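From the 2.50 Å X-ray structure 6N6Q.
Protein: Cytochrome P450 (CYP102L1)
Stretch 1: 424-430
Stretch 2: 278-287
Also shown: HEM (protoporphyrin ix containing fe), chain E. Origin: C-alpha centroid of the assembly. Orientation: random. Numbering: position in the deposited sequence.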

ATOM      1  N   PHE A 424      -3.377  -9.631   4.081  1.00 49.31           N
ATOM      2  CA  PHE A 424      -2.116  -9.422   4.783  1.00 43.15           C
ATOM      3  C   PHE A 424      -2.045  -8.016   5.360  1.00 47.28           C
ATOM      4  O   PHE A 424      -1.651  -7.828   6.518  1.00 52.18           O
ATOM      5  CB  PHE A 424      -0.939  -9.679   3.838  1.00 47.29           C
ATOM      6  CG  PHE A 424       0.403  -9.691   4.520  1.00 38.90           C
ATOM      7  CD1 PHE A 424       1.082  -8.510   4.773  1.00 42.70           C
ATOM      8  CD2 PHE A 424       0.992 -10.886   4.895  1.00 45.12           C
ATOM      9  CE1 PHE A 424       2.316  -8.519   5.395  1.00 44.39           C
ATOM     10  CE2 PHE A 424       2.226 -10.904   5.519  1.00 44.89           C
ATOM     11  CZ  PHE A 424       2.889  -9.720   5.769  1.00 45.05           C
ATOM     12  N   ALA A 425      -2.423  -7.013   4.565  1.00 46.15           N
ATOM     13  CA  ALA A 425      -2.356  -5.631   5.025  1.00 48.14           C
ATOM     14  C   ALA A 425      -3.326  -5.384   6.173  1.00 44.92           C
ATOM     15  O   ALA A 425      -2.964  -4.770   7.183  1.00 39.60           O
ATOM     16  CB  ALA A 425      -2.641  -4.679   3.864  1.00 41.90           C
ATOM     17  N   GLN A 426      -4.565  -5.859   6.040  1.00 44.44           N
ATOM     18  CA  GLN A 426      -5.549  -5.641   7.093  1.00 48.88           C
ATOM     19  C   GLN A 426      -5.154  -6.341   8.388  1.00 47.13           C
ATOM     20  O   GLN A 426      -5.467  -5.849   9.476  1.00 48.73           O
ATOM     21  CB  GLN A 426      -6.927  -6.106   6.625  1.00 49.00           C
ATOM     22  CG  GLN A 426      -7.540  -5.197   5.572  1.00 55.43           C
ATOM     23  CD  GLN A 426      -8.720  -5.828   4.865  1.00 64.95           C
ATOM     24  OE1 GLN A 426      -8.935  -7.038   4.951  1.00 69.99           O
ATOM     25  NE2 GLN A 426      -9.495  -5.011   4.157  1.00 62.29           N
ATOM     26  N   HIS A 427      -4.453  -7.472   8.296  1.00 49.01           N
ATOM     27  CA  HIS A 427      -4.012  -8.154   9.508  1.00 46.67           C
ATOM     28  C   HIS A 427      -2.903  -7.375  10.203  1.00 49.12           C
ATOM     29  O   HIS A 427      -2.952  -7.157  11.418  1.00 51.64           O
ATOM     30  CB  HIS A 427      -3.550  -9.573   9.179  1.00 48.49           C
ATOM     31  CG  HIS A 427      -3.395 -10.449  10.384  1.00 55.16           C
ATOM     32  ND1 HIS A 427      -4.467 -10.859  11.146  1.00 52.77           N
ATOM     33  CD2 HIS A 427      -2.295 -10.989  10.960  1.00 58.32           C
ATOM     34  CE1 HIS A 427      -4.034 -11.617  12.139  1.00 51.94           C
ATOM     35  NE2 HIS A 427      -2.720 -11.710  12.049  1.00 50.58           N
ATOM     36  N   GLU A 428      -1.894  -6.936   9.445  1.00 47.56           N
ATOM     37  CA  GLU A 428      -0.763  -6.244  10.057  1.00 51.65           C
ATOM     38  C   GLU A 428      -1.138  -4.846  10.531  1.00 45.14           C
ATOM     39  O   GLU A 428      -0.557  -4.350  11.502  1.00 49.71           O
ATOM     40  CB  GLU A 428       0.411  -6.169   9.079  1.00 45.82           C
ATOM     41  CG  GLU A 428       0.131  -5.362   7.825  1.00 48.55           C
ATOM     42  CD  GLU A 428       1.395  -4.975   7.082  1.00 58.95           C
ATOM     43  OE1 GLU A 428       2.382  -4.586   7.745  1.00 54.66           O
ATOM     44  OE2 GLU A 428       1.404  -5.063   5.836  1.00 52.01           O
ATOM     45  N   MET A 429      -2.094  -4.195   9.864  1.00 47.99           N
ATOM     46  CA  MET A 429      -2.474  -2.845  10.268  1.00 43.36           C
ATOM     47  C   MET A 429      -3.208  -2.841  11.603  1.00 43.44           C
ATOM     48  O   MET A 429      -3.062  -1.896  12.384  1.00 46.80           O
ATOM     49  CB  MET A 429      -3.334  -2.190   9.185  1.00 48.54           C
ATOM     50  CG  MET A 429      -2.564  -1.789   7.933  1.00 47.71           C
ATOM     51  SD  MET A 429      -3.553  -0.849   6.753  1.00 47.25           S
ATOM     52  CE  MET A 429      -4.809  -2.049   6.311  1.00 47.66           C
ATOM     53  N   VAL A 430      -3.989  -3.885  11.885  1.00 47.32           N
ATOM     54  CA  VAL A 430      -4.724  -3.942  13.144  1.00 49.35           C
ATOM     55  C   VAL A 430      -3.790  -4.279  14.302  1.00 48.08           C
ATOM     56  O   VAL A 430      -3.841  -3.643  15.359  1.00 54.99           O
ATOM     57  CB  VAL A 430      -5.888  -4.946  13.045  1.00 53.68           C
ATOM     58  CG1 VAL A 430      -6.587  -5.078  14.390  1.00 50.80           C
ATOM     59  CG2 VAL A 430      -6.876  -4.508  11.979  1.00 42.76           C
TER
HETATM   60  CHA HEM E 501      -2.275  -4.443  -5.962  1.00 46.16           C
HETATM   61  CHB HEM E 501      -3.488  -1.176  -2.574  1.00 48.28           C
HETATM   62  CHC HEM E 501      -0.907  -3.645   0.728  1.00 46.27           C
HETATM   63  CHD HEM E 501       0.876  -6.440  -2.826  1.00 41.66           C
HETATM   64  C1A HEM E 501      -2.859  -3.355  -5.342  1.00 43.26           C
HETATM   65  C2A HEM E 501      -3.778  -2.401  -5.936  1.00 48.03           C
HETATM   66  C3A HEM E 501      -4.109  -1.506  -5.004  1.00 44.22           C
HETATM   67  C4A HEM E 501      -3.417  -1.849  -3.777  1.00 45.94           C
HETATM   68  CMA HEM E 501      -5.062  -0.311  -5.208  1.00 42.76           C
HETATM   69  CAA HEM E 501      -4.288  -2.402  -7.393  1.00 42.25           C
HETATM   70  CBA HEM E 501      -3.281  -1.651  -8.259  1.00 45.18           C
HETATM   71  CGA HEM E 501      -3.814  -1.464  -9.657  1.00 51.00           C
HETATM   72  O1A HEM E 501      -5.000  -1.802  -9.908  1.00 51.99           O
HETATM   73  O2A HEM E 501      -3.048  -0.971 -10.524  1.00 42.86           O
HETATM   74  C1B HEM E 501      -2.945  -1.591  -1.373  1.00 48.92           C
HETATM   75  C2B HEM E 501      -3.206  -1.003  -0.074  1.00 54.61           C
HETATM   76  C3B HEM E 501      -2.492  -1.685   0.845  1.00 48.98           C
HETATM   77  C4B HEM E 501      -1.757  -2.724   0.147  1.00 51.71           C
HETATM   78  CMB HEM E 501      -4.156   0.199   0.135  1.00 37.77           C
HETATM   79  CAB HEM E 501      -2.394  -1.484   2.381  1.00 48.91           C
HETATM   80  CBB HEM E 501      -3.020  -0.525   3.075  1.00 49.45           C
HETATM   81  C1C HEM E 501      -0.212  -4.643   0.073  1.00 43.20           C
HETATM   82  C2C HEM E 501       0.621  -5.661   0.682  1.00 53.44           C
HETATM   83  C3C HEM E 501       1.119  -6.436  -0.283  1.00 49.43           C
HETATM   84  C4C HEM E 501       0.620  -5.942  -1.560  1.00 43.63           C
HETATM   85  CMC HEM E 501       0.901  -5.832   2.191  1.00 42.38           C
HETATM   86  CAC HEM E 501       2.060  -7.634  -0.004  1.00 47.73           C
HETATM   87  CBC HEM E 501       2.532  -8.429  -0.970  1.00 54.44           C
HETATM   88  C1D HEM E 501       0.177  -6.156  -3.985  1.00 45.12           C
HETATM   89  C2D HEM E 501       0.366  -6.783  -5.281  1.00 44.80           C
HETATM   90  C3D HEM E 501      -0.500  -6.236  -6.141  1.00 40.40           C
HETATM   91  C4D HEM E 501      -1.276  -5.238  -5.430  1.00 42.97           C
HETATM   92  CMD HEM E 501       1.393  -7.890  -5.609  1.00 33.94           C
HETATM   93  CAD HEM E 501      -0.653  -6.600  -7.636  1.00 40.48           C
HETATM   94  CBD HEM E 501      -1.569  -7.811  -7.787  1.00 32.48           C
HETATM   95  CGD HEM E 501      -1.797  -8.110  -9.248  1.00 45.02           C
HETATM   96  O1D HEM E 501      -2.002  -9.305  -9.591  1.00 44.89           O
HETATM   97  O2D HEM E 501      -1.767  -7.160 -10.074  1.00 43.81           O
HETATM   98  NA  HEM E 501      -2.664  -2.980  -4.025  1.00 49.98           N
HETATM   99  NB  HEM E 501      -2.059  -2.635  -1.198  1.00 48.44           N
HETATM  100  NC  HEM E 501      -0.186  -4.849  -1.292  1.00 47.62           N
HETATM  101  ND  HEM E 501      -0.833  -5.220  -4.118  1.00 45.97           N
HETATM  102 FE   HEM E 501      -1.325  -3.832  -2.678  1.00 54.90          FE
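Stretch 2 278-287: AGSETSANAI

The most unusual feature of this contact is a buried carboxylate meeting a serine beside the heme: Ser-283 OG lies 3.1 Å from Glu-428 OE2 and 3.0 Å from Gly-279 O, one turn back in its own helix. The single hydroxyl proton can serve either acceptor, and the geometry does not settle which. Glu-428, long enough to reach across with chi1 in p and chi2 in t, brings a carboxylate oxygen to the hydroxyl.

Stretch 2 is helical, as is stretch 1, and both helices continue beyond these segments. The axes cross at -40°, so the chains run broadly the same way, 10.2 Å apart at closest approach. The close approach repeats after one turn in each helix: Ala-425 CA is 6.2 Å from Ser-283 CA, and Met-429 CA is 6.3 Å from Ile-287 CA.

Small residues suit the first of these levels. Ala-425 CB points toward stretch 2 and lies 3.8 Å from Ser-283 OG, while also packing 3.5 Å from HEM CAB. Ser-283, in rotamer m, is compact enough to fit here, its OG 3.6 Å from HEM CAB. A turn farther on, the contact becomes apolar. Met-429, unbranched and flexible, places its SD 3.7 Å from Ala-286 CB, whose short side chain leaves room for the sulfur; Met-429 CG packs 4.0 Å from Ile-287 CG1. Ile-287, whose CA-to-CB bond points sideways, comes nearer through CG1 and offers an apolar surface. Met-429 SD is also 3.7 Å from HEM CBB, so the side chain touches both stretch 2 and cofactor.

The N-terminal half of stretch 2 also lines the heme. Gly-279 CA comes to 3.3 Å from HEM C2C, and a CB there would clash with HEM C3C. Thr-282 OG1 donates to Ala-278 O at 3.1 Å and lies 3.2 Å from HEM C4B.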

ATOM      1  N   ALA A 278       5.586  -2.664  -3.007  1.00 56.90           N
ATOM      2  CA  ALA A 278       4.144  -2.505  -3.132  1.00 49.86           C
ATOM      3  C   ALA A 278       3.407  -2.733  -1.819  1.00 56.69           C
ATOM      4  O   ALA A 278       2.273  -2.264  -1.670  1.00 52.66           O
ATOM      5  CB  ALA A 278       3.594  -3.457  -4.196  1.00 45.05           C
ATOM      6  N   GLY A 279       4.020  -3.430  -0.867  1.00 55.28           N
ATOM      7  CA  GLY A 279       3.347  -3.740   0.376  1.00 57.79           C
ATOM      8  C   GLY A 279       3.764  -2.876   1.549  1.00 55.89           C
ATOM      9  O   GLY A 279       2.970  -2.638   2.464  1.00 62.03           O
ATOM     10  N   SER A 280       5.009  -2.403   1.537  1.00 54.85           N
ATOM     11  CA  SER A 280       5.532  -1.662   2.679  1.00 47.65           C
ATOM     12  C   SER A 280       4.971  -0.246   2.746  1.00 49.43           C
ATOM     13  O   SER A 280       4.425   0.161   3.776  1.00 56.74           O
ATOM     14  CB  SER A 280       7.059  -1.626   2.626  1.00 45.28           C
ATOM     15  OG  SER A 280       7.570  -0.521   3.350  1.00 58.12           O
ATOM     16  N   GLU A 281       5.101   0.520   1.659  1.00 49.99           N
ATOM     17  CA  GLU A 281       4.771   1.941   1.724  1.00 54.56           C
ATOM     18  C   GLU A 281       3.271   2.163   1.887  1.00 50.72           C
ATOM     19  O   GLU A 281       2.851   3.084   2.596  1.00 50.02           O
ATOM     20  CB  GLU A 281       5.291   2.660   0.480  1.00 59.43           C
ATOM     21  CG  GLU A 281       5.328   4.174   0.623  1.00 58.21           C
ATOM     22  CD  GLU A 281       6.062   4.855  -0.515  1.00 70.26           C
ATOM     23  OE1 GLU A 281       6.396   4.171  -1.505  1.00 71.67           O
ATOM     24  OE2 GLU A 281       6.308   6.076  -0.417  1.00 76.49           O
ATOM     25  N   THR A 282       2.451   1.331   1.242  1.00 46.09           N
ATOM     26  CA  THR A 282       1.004   1.469   1.377  1.00 44.44           C
ATOM     27  C   THR A 282       0.562   1.229   2.815  1.00 47.60           C
ATOM     28  O   THR A 282      -0.182   2.032   3.391  1.00 40.89           O
ATOM     29  CB  THR A 282       0.290   0.501   0.432  1.00 50.83           C
ATOM     30  OG1 THR A 282       0.777  -0.829   0.649  1.00 55.89           O
ATOM     31  CG2 THR A 282       0.520   0.897  -1.018  1.00 42.58           C
ATOM     32  N   SER A 283       1.015   0.124   3.413  1.00 51.76           N
ATOM     33  CA  SER A 283       0.600  -0.208   4.773  1.00 41.86           C
ATOM     34  C   SER A 283       1.159   0.784   5.784  1.00 42.31           C
ATOM     35  O   SER A 283       0.483   1.133   6.758  1.00 45.09           O
ATOM     36  CB  SER A 283       1.039  -1.629   5.122  1.00 48.91           C
ATOM     37  OG  SER A 283       0.522  -2.564   4.194  1.00 57.46           O
ATOM     38  N   ALA A 284       2.391   1.252   5.569  1.00 41.60           N
ATOM     39  CA  ALA A 284       3.017   2.158   6.525  1.00 40.87           C
ATOM     40  C   ALA A 284       2.317   3.510   6.558  1.00 48.05           C
ATOM     41  O   ALA A 284       2.109   4.081   7.635  1.00 48.00           O
ATOM     42  CB  ALA A 284       4.494   2.336   6.186  1.00 43.38           C
ATOM     43  N   ASN A 285       1.952   4.042   5.391  1.00 48.56           N
ATOM     44  CA  ASN A 285       1.293   5.342   5.357  1.00 45.35           C
ATOM     45  C   ASN A 285      -0.144   5.256   5.850  1.00 48.06           C
ATOM     46  O   ASN A 285      -0.652   6.218   6.438  1.00 47.27           O
ATOM     47  CB  ASN A 285       1.349   5.920   3.945  1.00 45.68           C
ATOM     48  CG  ASN A 285       2.769   6.172   3.481  1.00 50.04           C
ATOM     49  OD1 ASN A 285       3.681   6.317   4.295  1.00 52.53           O
ATOM     50  ND2 ASN A 285       2.964   6.224   2.169  1.00 54.64           N
ATOM     51  N   ALA A 286      -0.815   4.122   5.626  1.00 41.91           N
ATOM     52  CA  ALA A 286      -2.149   3.936   6.186  1.00 41.39           C
ATOM     53  C   ALA A 286      -2.107   3.931   7.710  1.00 50.85           C
ATOM     54  O   ALA A 286      -2.960   4.543   8.364  1.00 49.37           O
ATOM     55  CB  ALA A 286      -2.767   2.640   5.662  1.00 39.16           C
ATOM     56  N   ILE A 287      -1.115   3.248   8.290  1.00 46.06           N
ATOM     57  CA  ILE A 287      -0.940   3.269   9.740  1.00 44.01           C
ATOM     58  C   ILE A 287      -0.643   4.683  10.219  1.00 46.29           C
ATOM     59  O   ILE A 287      -1.169   5.132  11.245  1.00 51.60           O
ATOM     60  CB  ILE A 287       0.171   2.285  10.156  1.00 39.80           C
ATOM     61  CG1 ILE A 287      -0.258   0.843   9.885  1.00 38.12           C
ATOM     62  CG2 ILE A 287       0.532   2.467  11.621  1.00 39.72           C
ATOM     63  CD1 ILE A 287       0.877  -0.155   9.976  1.00 37.00           C
TER